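PDB 6JAV: group II chitinase from Ostrinia furnacalis, which probably hydrolyses internal beta-1,4 linkages of chitin as a family 18 endochitinase, this chain being its first catalytic domain, with an inhibitor bound. Local coordinates for residues V10-N15 with H38-F43; R68-K73 with Y118-L123. All coordinates share one frame; numbering follows the deposited sequence.

Contact 1: residues V10-N15 with H38-F43; sequences VCYYTN and HIVYGF
V40 puts its CB over one face of the Y12 ring, 4.0 Å from the centroid and set toward the rim. Its CG1, anti to the backbone N (chi1 -179°), bears on the same rim, 3.4 Å from Y12 CE2. The other branch, CG2, turns back along the strand to meet V10 CG1 at 3.7 Å, so one valine fills the dip between V10 and the tyrosine. On this face, turned to the barrel interior, Y12 OH is hydrogen-bonded to D124 of the family's DxxDxDxE motif and T14 OG1 to D349; the T14 side chain is about 7 Å from the bound inhibitor. The strands run parallel, their short axes 4.6 Å apart, and five backbone hydrogen bonds, such as C11 N to H38 O (N-H...O angle 172°), join them as neighbouring strands of the family 18 TIM barrel. The opposite face carries C11, I39, Y13 and Y41. Here the Y13 and Y41 side chains run side by side the same way, their rings meeting obliquely with planes at 46° and CE2 atoms 3.7 Å apart. Two residues before Y41, I39 CG2 rests against Y13 CB. At the strand end N15 CB meets Y41 OH at 3.5 Å, its amide plane nearly perpendicular to the ring; D60 OD1 is hydrogen-bonded to both Y41 OH and N15 ND2. The G42-F43 peptide is cis, and a water bridges N15 OD1 and F43 N.

Contact 2: residues R68-K73 with Y118-L123; sequences RVVEYK and YGFDGL
A Schellman motif that ends helix 101-118 supplies one side of this surface contact: F120 N bonds to L115 O and G119 N to E116 O, with G119 at positive phi as the C-prime residue. Against it lie helix 65-70 and the 3-10 segment that follows. V70 supplies the apolar part. Its CG2 stands over one face of the F120 ring, 3.8 Å from the centroid and 20° off the normal, displaced toward the rim so that CD1 and CE1 are the ring atoms it meets most closely. CG1, anti to the backbone N (chi1 167°), comes instead against the backbone, 3.5 Å from G119 O; the glycine at this positive-phi position lets the methyl come right down on the main chain. One turn on, K73 extends its chain past D121, with CD 3.2 Å from D121 OD2. The bend at chi3 (-52°) then swings CE toward the turn, and NZ donates a 2.7 Å hydrogen bond to G119 O, in the carbonyl plane and on a lone pair. The ammonium is 4.5 Å from D121 OD1, beyond a salt bridge; D121 OD2 takes its own hydrogen bond from V79 N. F120 continues inward onto L81 and Y41. The glycine-capped end of helix 101-118, followed after F120 and D121 by strand 122-126, forms one of the helix-to-strand turns of the family 18 TIM barrel, and D121 is the first aspartate of the DxxDxDxE signature that runs on into that strand.

Contact 1 closes before contact 2 opens along the chain, and their centres lie about 10 Å apart. Both reach the parallel barrel strands: contact 1 pairs 8-14 with 38-46, whereas contact 2 joins helix 65-70 to the turn entering 122-126, with strand 78-84 between 38-46 and 122-126. The two touch through the inward side of 68-73: V69 CG2 is 3.7 Å from Y41 CE2, and Y72 CB is 3.7 Å from I39 CD1. Helix 65-70 therefore packs on the strand pair by one side and on the helix-ending turn by another. Contact 1 is buried, about 9 Å from the chain centre; contact 2, at 19 Å, belongs to the barrel's outer layer.

Contact 1: residues V10-N15 with H38-F43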
ATOM      1  N   VAL A  10       3.262   6.417   7.056  1.00  8.50           N
ATOM      2  CA  VAL A  10       2.515   5.225   7.430  1.00  8.90           C
ATOM      3  C   VAL A  10       3.201   4.028   6.783  1.00  9.87           C
ATOM      4  O   VAL A  10       3.291   3.939   5.550  1.00 10.56           O
ATOM      5  CB  VAL A  10       1.048   5.333   6.976  1.00  8.55           C
ATOM      6  CG1 VAL A  10       0.276   4.081   7.317  1.00 10.32           C
ATOM      7  CG2 VAL A  10       0.352   6.563   7.602  1.00 10.23           C
ATOM      8  N   CYS A  11       3.709   3.111   7.607  1.00  9.51           N
ATOM      9  CA  CYS A  11       4.485   1.972   7.121  1.00  8.93           C
ATOM     10  C   CYS A  11       3.669   0.704   7.282  1.00  9.67           C
ATOM     11  O   CYS A  11       3.253   0.379   8.403  1.00 10.27           O
ATOM     12  CB  CYS A  11       5.738   1.792   7.969  1.00 11.70           C
ATOM     13  SG  CYS A  11       6.902   3.165   7.897  1.00 15.55           S
ATOM     14  N   TYR A  12       3.476  -0.041   6.192  1.00  8.88           N
ATOM     15  CA  TYR A  12       2.841  -1.351   6.301  1.00  7.10           C
ATOM     16  C   TYR A  12       3.862  -2.423   6.663  1.00 10.22           C
ATOM     17  O   TYR A  12       4.940  -2.512   6.060  1.00  9.60           O
ATOM     18  CB  TYR A  12       2.078  -1.734   5.016  1.00  9.24           C
ATOM     19  CG  TYR A  12       0.710  -1.085   4.921  1.00 10.57           C
ATOM     20  CD1 TYR A  12       0.568   0.200   4.380  1.00 12.61           C
ATOM     21  CD2 TYR A  12      -0.411  -1.727   5.421  1.00  9.38           C
ATOM     22  CE1 TYR A  12      -0.680   0.840   4.347  1.00 11.63           C
ATOM     23  CE2 TYR A  12      -1.659  -1.103   5.384  1.00 10.75           C
ATOM     24  CZ  TYR A  12      -1.766   0.174   4.856  1.00  9.72           C
ATOM     25  OH  TYR A  12      -3.009   0.792   4.791  1.00 12.47           O
ATOM     26  N   TYR A  13       3.502  -3.229   7.648  1.00  9.32           N
ATOM     27  CA  TYR A  13       4.212  -4.427   8.074  1.00  8.01           C
ATOM     28  C   TYR A  13       3.414  -5.625   7.550  1.00 10.46           C
ATOM     29  O   TYR A  13       2.177  -5.585   7.522  1.00 10.11           O
ATOM     30  CB  TYR A  13       4.247  -4.437   9.627  1.00  9.82           C
ATOM     31  CG  TYR A  13       4.726  -5.762  10.156  1.00 11.07           C
ATOM     32  CD1 TYR A  13       6.077  -6.037  10.267  1.00 10.76           C
ATOM     33  CD2 TYR A  13       3.819  -6.766  10.446  1.00 12.07           C
ATOM     34  CE1 TYR A  13       6.512  -7.318  10.693  1.00 11.65           C
ATOM     35  CE2 TYR A  13       4.239  -8.003  10.870  1.00 13.14           C
ATOM     36  CZ  TYR A  13       5.573  -8.268  10.967  1.00 12.95           C
ATOM     37  OH  TYR A  13       5.955  -9.540  11.374  1.00 17.10           O
ATOM     38  N   THR A  14       4.096  -6.689   7.129  1.00 10.47           N
ATOM     39  CA  THR A  14       3.418  -7.872   6.610  1.00  9.88           C
ATOM     40  C   THR A  14       3.856  -9.107   7.393  1.00 12.03           C
ATOM     41  O   THR A  14       5.063  -9.361   7.550  1.00 11.50           O
ATOM     42  CB  THR A  14       3.599  -8.058   5.082  1.00 11.08           C
ATOM     43  OG1 THR A  14       4.979  -8.327   4.739  1.00 12.23           O
ATOM     44  CG2 THR A  14       3.162  -6.800   4.324  1.00 12.01           C
ATOM     45  N   ASN A  15       2.887  -9.859   7.919  1.00 11.42           N
ATOM     46  CA  ASN A  15       3.281 -11.032   8.703  1.00 12.41           C
ATOM     47  C   ASN A  15       3.925 -12.119   7.848  1.00 15.16           C
ATOM     48  O   ASN A  15       4.791 -12.863   8.344  1.00 17.14           O
ATOM     49  CB  ASN A  15       2.155 -11.533   9.618  1.00 14.30           C
ATOM     50  CG  ASN A  15       0.924 -12.004   8.870  1.00 15.30           C
ATOM     51  OD1 ASN A  15       0.891 -12.040   7.642  1.00 15.43           O
ATOM     52  ND2 ASN A  15      -0.108 -12.422   9.625  1.00 14.91           N
ATOM     53  N   HIS A  38       3.470   5.765  11.952  1.00  8.79           N
ATOM     54  CA  HIS A  38       2.358   4.837  12.110  1.00  8.30           C
ATOM     55  C   HIS A  38       2.802   3.529  11.482  1.00  9.16           C
ATOM     56  O   HIS A  38       3.464   3.535  10.429  1.00 11.27           O
ATOM     57  CB  HIS A  38       1.114   5.327  11.355  1.00  9.22           C
ATOM     58  CG  HIS A  38       0.510   6.577  11.930  1.00  9.87           C
ATOM     59  ND1 HIS A  38       1.131   7.805  11.876  1.00  9.49           N
ATOM     60  CD2 HIS A  38      -0.664   6.774  12.576  1.00 11.54           C
ATOM     61  CE1 HIS A  38       0.374   8.709  12.480  1.00 10.02           C
ATOM     62  NE2 HIS A  38      -0.716   8.106  12.924  1.00 12.76           N
ATOM     63  N   ILE A  39       2.512   2.414  12.140  1.00  8.76           N
ATOM     64  CA  ILE A  39       2.739   1.094  11.565  1.00  8.05           C
ATOM     65  C   ILE A  39       1.386   0.431  11.444  1.00  8.53           C
ATOM     66  O   ILE A  39       0.585   0.480  12.389  1.00  9.99           O
ATOM     67  CB  ILE A  39       3.666   0.242  12.452  1.00  8.10           C
ATOM     68  CG1 ILE A  39       5.064   0.855  12.469  1.00 10.36           C
ATOM     69  CG2 ILE A  39       3.695  -1.195  11.934  1.00 10.62           C
ATOM     70  CD1 ILE A  39       5.924   0.379  13.647  1.00 13.12           C
ATOM     71  N   VAL A  40       1.120  -0.175  10.287  1.00  7.78           N
ATOM     72  CA  VAL A  40      -0.135  -0.876  10.049  1.00  7.27           C
ATOM     73  C   VAL A  40       0.176  -2.344   9.801  1.00  7.97           C
ATOM     74  O   VAL A  40       0.955  -2.677   8.898  1.00  9.65           O
ATOM     75  CB  VAL A  40      -0.922  -0.276   8.879  1.00  7.61           C
ATOM     76  CG1 VAL A  40      -2.234  -1.050   8.729  1.00  9.69           C
ATOM     77  CG2 VAL A  40      -1.193   1.194   9.123  1.00 10.71           C
ATOM     78  N   TYR A  41      -0.439  -3.220  10.591  1.00  8.93           N
ATOM     79  CA  TYR A  41      -0.131  -4.647  10.551  1.00  8.97           C
ATOM     80  C   TYR A  41      -1.021  -5.339   9.525  1.00 10.21           C
ATOM     81  O   TYR A  41      -2.244  -5.417   9.709  1.00  9.96           O
ATOM     82  CB  TYR A  41      -0.412  -5.215  11.949  1.00  9.23           C
ATOM     83  CG  TYR A  41       0.060  -6.631  12.173  1.00  9.49           C
ATOM     84  CD1 TYR A  41      -0.540  -7.709  11.533  1.00 11.27           C
ATOM     85  CD2 TYR A  41       1.098  -6.877  13.073  1.00 11.36           C
ATOM     86  CE1 TYR A  41      -0.098  -9.014  11.755  1.00 11.18           C
ATOM     87  CE2 TYR A  41       1.526  -8.162  13.323  1.00 11.45           C
ATOM     88  CZ  TYR A  41       0.948  -9.222  12.646  1.00 11.48           C
ATOM     89  OH  TYR A  41       1.400 -10.506  12.890  1.00 13.27           O
ATOM     90  N   GLY A  42      -0.426  -5.895   8.474  1.00 10.22           N
ATOM     91  CA  GLY A  42      -1.173  -6.632   7.461  1.00 11.14           C
ATOM     92  C   GLY A  42      -0.964  -8.130   7.633  1.00 11.61           C
ATOM     93  O   GLY A  42       0.184  -8.596   7.676  1.00 10.95           O
ATOM     94  N   PHE A  43      -2.057  -8.894   7.742  1.00 11.40           N
ATOM     95  CA  PHE A  43      -3.458  -8.475   7.795  1.00  9.48           C
ATOM     96  C   PHE A  43      -4.174  -9.423   8.754  1.00 11.60           C
ATOM     97  O   PHE A  43      -3.768 -10.593   8.926  1.00 13.86           O
ATOM     98  CB  PHE A  43      -4.140  -8.691   6.437  1.00 11.07           C
ATOM     99  CG  PHE A  43      -3.711  -7.726   5.377  1.00 10.86           C
ATOM    100  CD1 PHE A  43      -4.162  -6.430   5.398  1.00 11.72           C
ATOM    101  CD2 PHE A  43      -2.852  -8.126   4.369  1.00 13.54           C
ATOM    102  CE1 PHE A  43      -3.775  -5.520   4.418  1.00 11.73           C
ATOM    103  CE2 PHE A  43      -2.455  -7.228   3.388  1.00 14.20           C
ATOM    104  CZ  PHE A  43      -2.916  -5.923   3.420  1.00 13.02           C
TER
HETATM  105  O   HOH W   1      -1.586 -11.730   6.600  1.00 25.76           O

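Contact 2: residues R68-K73 with Y118-L123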
ATOM      1  N   ARG A  68       4.510  -8.152  19.407  1.00  9.90           N
ATOM      2  CA  ARG A  68       5.832  -7.673  19.060  1.00  8.86           C
ATOM      3  C   ARG A  68       5.788  -6.490  18.099  1.00  9.55           C
ATOM      4  O   ARG A  68       6.802  -5.792  17.972  1.00 13.34           O
ATOM      5  CB  ARG A  68       6.653  -8.833  18.484  1.00 10.56           C
ATOM      6  CG  ARG A  68       7.091  -9.827  19.595  1.00  9.29           C
ATOM      7  CD  ARG A  68       7.364 -11.172  18.986  1.00 12.01           C
ATOM      8  NE  ARG A  68       8.515 -11.125  18.098  1.00 10.90           N
ATOM      9  CZ  ARG A  68       8.956 -12.168  17.396  1.00 12.12           C
ATOM     10  NH1 ARG A  68       8.335 -13.348  17.473  1.00 13.47           N
ATOM     11  NH2 ARG A  68      10.029 -12.038  16.637  1.00 12.86           N
ATOM     12  N   VAL A  69       4.693  -6.273  17.358  1.00 10.01           N
ATOM     13  CA  VAL A  69       4.575  -5.038  16.584  1.00  9.30           C
ATOM     14  C   VAL A  69       3.935  -3.921  17.414  1.00  9.74           C
ATOM     15  O   VAL A  69       4.350  -2.748  17.328  1.00  8.54           O
ATOM     16  CB  VAL A  69       3.815  -5.340  15.278  1.00  8.60           C
ATOM     17  CG1 VAL A  69       3.641  -4.066  14.433  1.00 11.95           C
ATOM     18  CG2 VAL A  69       4.608  -6.362  14.456  1.00 10.60           C
ATOM     19  N   VAL A  70       2.944  -4.266  18.253  1.00  9.76           N
ATOM     20  CA  VAL A  70       2.375  -3.293  19.184  1.00  9.68           C
ATOM     21  C   VAL A  70       3.442  -2.740  20.139  1.00 10.20           C
ATOM     22  O   VAL A  70       3.292  -1.628  20.659  1.00 11.33           O
ATOM     23  CB  VAL A  70       1.151  -3.938  19.872  1.00 12.29           C
ATOM     24  CG1 VAL A  70       0.692  -3.125  21.076  1.00 15.39           C
ATOM     25  CG2 VAL A  70       0.004  -4.087  18.856  1.00 11.04           C
ATOM     26  N   GLU A  71       4.539  -3.477  20.354  1.00 10.25           N
ATOM     27  CA  GLU A  71       5.715  -2.976  21.059  1.00 11.40           C
ATOM     28  C   GLU A  71       6.108  -1.571  20.633  1.00 12.22           C
ATOM     29  O   GLU A  71       6.564  -0.764  21.457  1.00 12.63           O
ATOM     30  CB  GLU A  71       6.894  -3.914  20.744  1.00 13.60           C
ATOM     31  CG  GLU A  71       8.291  -3.294  20.849  1.00 15.18           C
ATOM     32  CD  GLU A  71       8.700  -3.235  22.298  1.00 18.39           C
ATOM     33  OE1 GLU A  71       7.963  -3.865  23.106  1.00 19.92           O
ATOM     34  OE2 GLU A  71       9.703  -2.548  22.623  1.00 15.43           O
ATOM     35  N   TYR A  72       5.945  -1.252  19.352  1.00 10.61           N
ATOM     36  CA  TYR A  72       6.450   0.020  18.845  1.00 11.16           C
ATOM     37  C   TYR A  72       5.667   1.231  19.339  1.00 10.03           C
ATOM     38  O   TYR A  72       6.152   2.363  19.174  1.00 11.64           O
ATOM     39  CB  TYR A  72       6.601  -0.020  17.313  1.00 11.02           C
ATOM     40  CG  TYR A  72       7.781  -0.891  16.953  1.00 11.89           C
ATOM     41  CD1 TYR A  72       9.066  -0.368  16.915  1.00 16.01           C
ATOM     42  CD2 TYR A  72       7.637  -2.255  16.733  1.00 13.94           C
ATOM     43  CE1 TYR A  72      10.172  -1.167  16.641  1.00 15.20           C
ATOM     44  CE2 TYR A  72       8.741  -3.065  16.461  1.00 14.26           C
ATOM     45  CZ  TYR A  72       9.997  -2.518  16.417  1.00 14.51           C
ATOM     46  OH  TYR A  72      11.051  -3.337  16.141  1.00 17.21           O
ATOM     47  N   LYS A  73       4.514   1.036  19.996  1.00 10.47           N
ATOM     48  CA  LYS A  73       3.870   2.164  20.683  1.00 11.57           C
ATOM     49  C   LYS A  73       4.811   2.811  21.700  1.00 11.48           C
ATOM     50  O   LYS A  73       4.661   3.996  22.015  1.00 13.50           O
ATOM     51  CB  LYS A  73       2.591   1.720  21.398  1.00 12.54           C
ATOM     52  CG  LYS A  73       1.495   1.151  20.478  1.00 12.22           C
ATOM     53  CD  LYS A  73       0.165   0.959  21.227  1.00 15.36           C
ATOM     54  CE  LYS A  73       0.296   0.168  22.499  1.00 24.46           C
ATOM     55  NZ  LYS A  73      -1.050  -0.184  23.089  1.00 22.42           N
ATOM     56  N   TYR A 118      -5.439  -6.901  22.047  1.00 13.27           N
ATOM     57  CA  TYR A 118      -4.047  -6.957  21.634  1.00 14.03           C
ATOM     58  C   TYR A 118      -3.321  -5.627  21.726  1.00 13.80           C
ATOM     59  O   TYR A 118      -2.125  -5.576  21.420  1.00 18.38           O
ATOM     60  CB  TYR A 118      -3.931  -7.563  20.231  1.00 18.60           C
ATOM     61  CG  TYR A 118      -4.464  -8.958  20.245  1.00 15.97           C
ATOM     62  CD1 TYR A 118      -3.751  -9.983  20.874  1.00 19.42           C
ATOM     63  CD2 TYR A 118      -5.701  -9.260  19.703  1.00 17.23           C
ATOM     64  CE1 TYR A 118      -4.254 -11.273  20.915  1.00 18.40           C
ATOM     65  CE2 TYR A 118      -6.218 -10.561  19.747  1.00 19.47           C
ATOM     66  CZ  TYR A 118      -5.479 -11.558  20.366  1.00 27.28           C
ATOM     67  OH  TYR A 118      -5.950 -12.842  20.428  1.00 28.55           O
ATOM     68  N   GLY A 119      -3.992  -4.557  22.145  1.00 12.78           N
ATOM     69  CA  GLY A 119      -3.329  -3.283  22.350  1.00 13.40           C
ATOM     70  C   GLY A 119      -3.162  -2.430  21.113  1.00 11.38           C
ATOM     71  O   GLY A 119      -2.356  -1.496  21.131  1.00 13.55           O
ATOM     72  N   PHE A 120      -3.902  -2.708  20.043  1.00 10.89           N
ATOM     73  CA  PHE A 120      -3.772  -1.883  18.845  1.00 10.60           C
ATOM     74  C   PHE A 120      -4.397  -0.513  19.065  1.00 10.88           C
ATOM     75  O   PHE A 120      -5.374  -0.362  19.810  1.00 12.41           O
ATOM     76  CB  PHE A 120      -4.462  -2.561  17.663  1.00 10.94           C
ATOM     77  CG  PHE A 120      -3.694  -3.731  17.094  1.00  9.18           C
ATOM     78  CD1 PHE A 120      -2.576  -3.514  16.285  1.00  8.86           C
ATOM     79  CD2 PHE A 120      -4.083  -5.052  17.368  1.00 10.29           C
ATOM     80  CE1 PHE A 120      -1.863  -4.585  15.749  1.00 10.54           C
ATOM     81  CE2 PHE A 120      -3.361  -6.136  16.835  1.00 11.00           C
ATOM     82  CZ  PHE A 120      -2.251  -5.893  16.035  1.00 10.84           C
ATOM     83  N   ASP A 121      -3.823   0.495  18.402  1.00 10.59           N
ATOM     84  CA  ASP A 121      -4.301   1.871  18.473  1.00  9.93           C
ATOM     85  C   ASP A 121      -5.418   2.172  17.489  1.00  9.90           C
ATOM     86  O   ASP A 121      -5.998   3.256  17.559  1.00 11.91           O
ATOM     87  CB  ASP A 121      -3.167   2.847  18.144  1.00 11.13           C
ATOM     88  CG  ASP A 121      -2.134   2.924  19.222  1.00 15.94           C
ATOM     89  OD1 ASP A 121      -2.519   3.084  20.421  1.00 18.25           O
ATOM     90  OD2 ASP A 121      -0.940   2.845  18.881  1.00 14.36           O
ATOM     91  N   GLY A 122      -5.724   1.262  16.575  1.00 11.97           N
ATOM     92  CA  GLY A 122      -6.753   1.555  15.586  1.00 12.67           C
ATOM     93  C   GLY A 122      -6.903   0.405  14.611  1.00  9.77           C
ATOM     94  O   GLY A 122      -6.188  -0.605  14.672  1.00  9.45           O
ATOM     95  N   LEU A 123      -7.863   0.586  13.702  1.00  8.74           N
ATOM     96  CA  LEU A 123      -8.209  -0.361  12.657  1.00  9.02           C
ATOM     97  C   LEU A 123      -8.003   0.327  11.314  1.00 10.16           C
ATOM     98  O   LEU A 123      -8.376   1.492  11.151  1.00 10.07           O
ATOM     99  CB  LEU A 123      -9.694  -0.734  12.788  1.00 10.33           C
ATOM    100  CG  LEU A 123     -10.217  -1.755  11.774  1.00 10.00           C
ATOM    101  CD1 LEU A 123      -9.549  -3.094  11.921  1.00 11.33           C
ATOM    102  CD2 LEU A 123     -11.744  -1.920  11.963  1.00 12.94           C
TER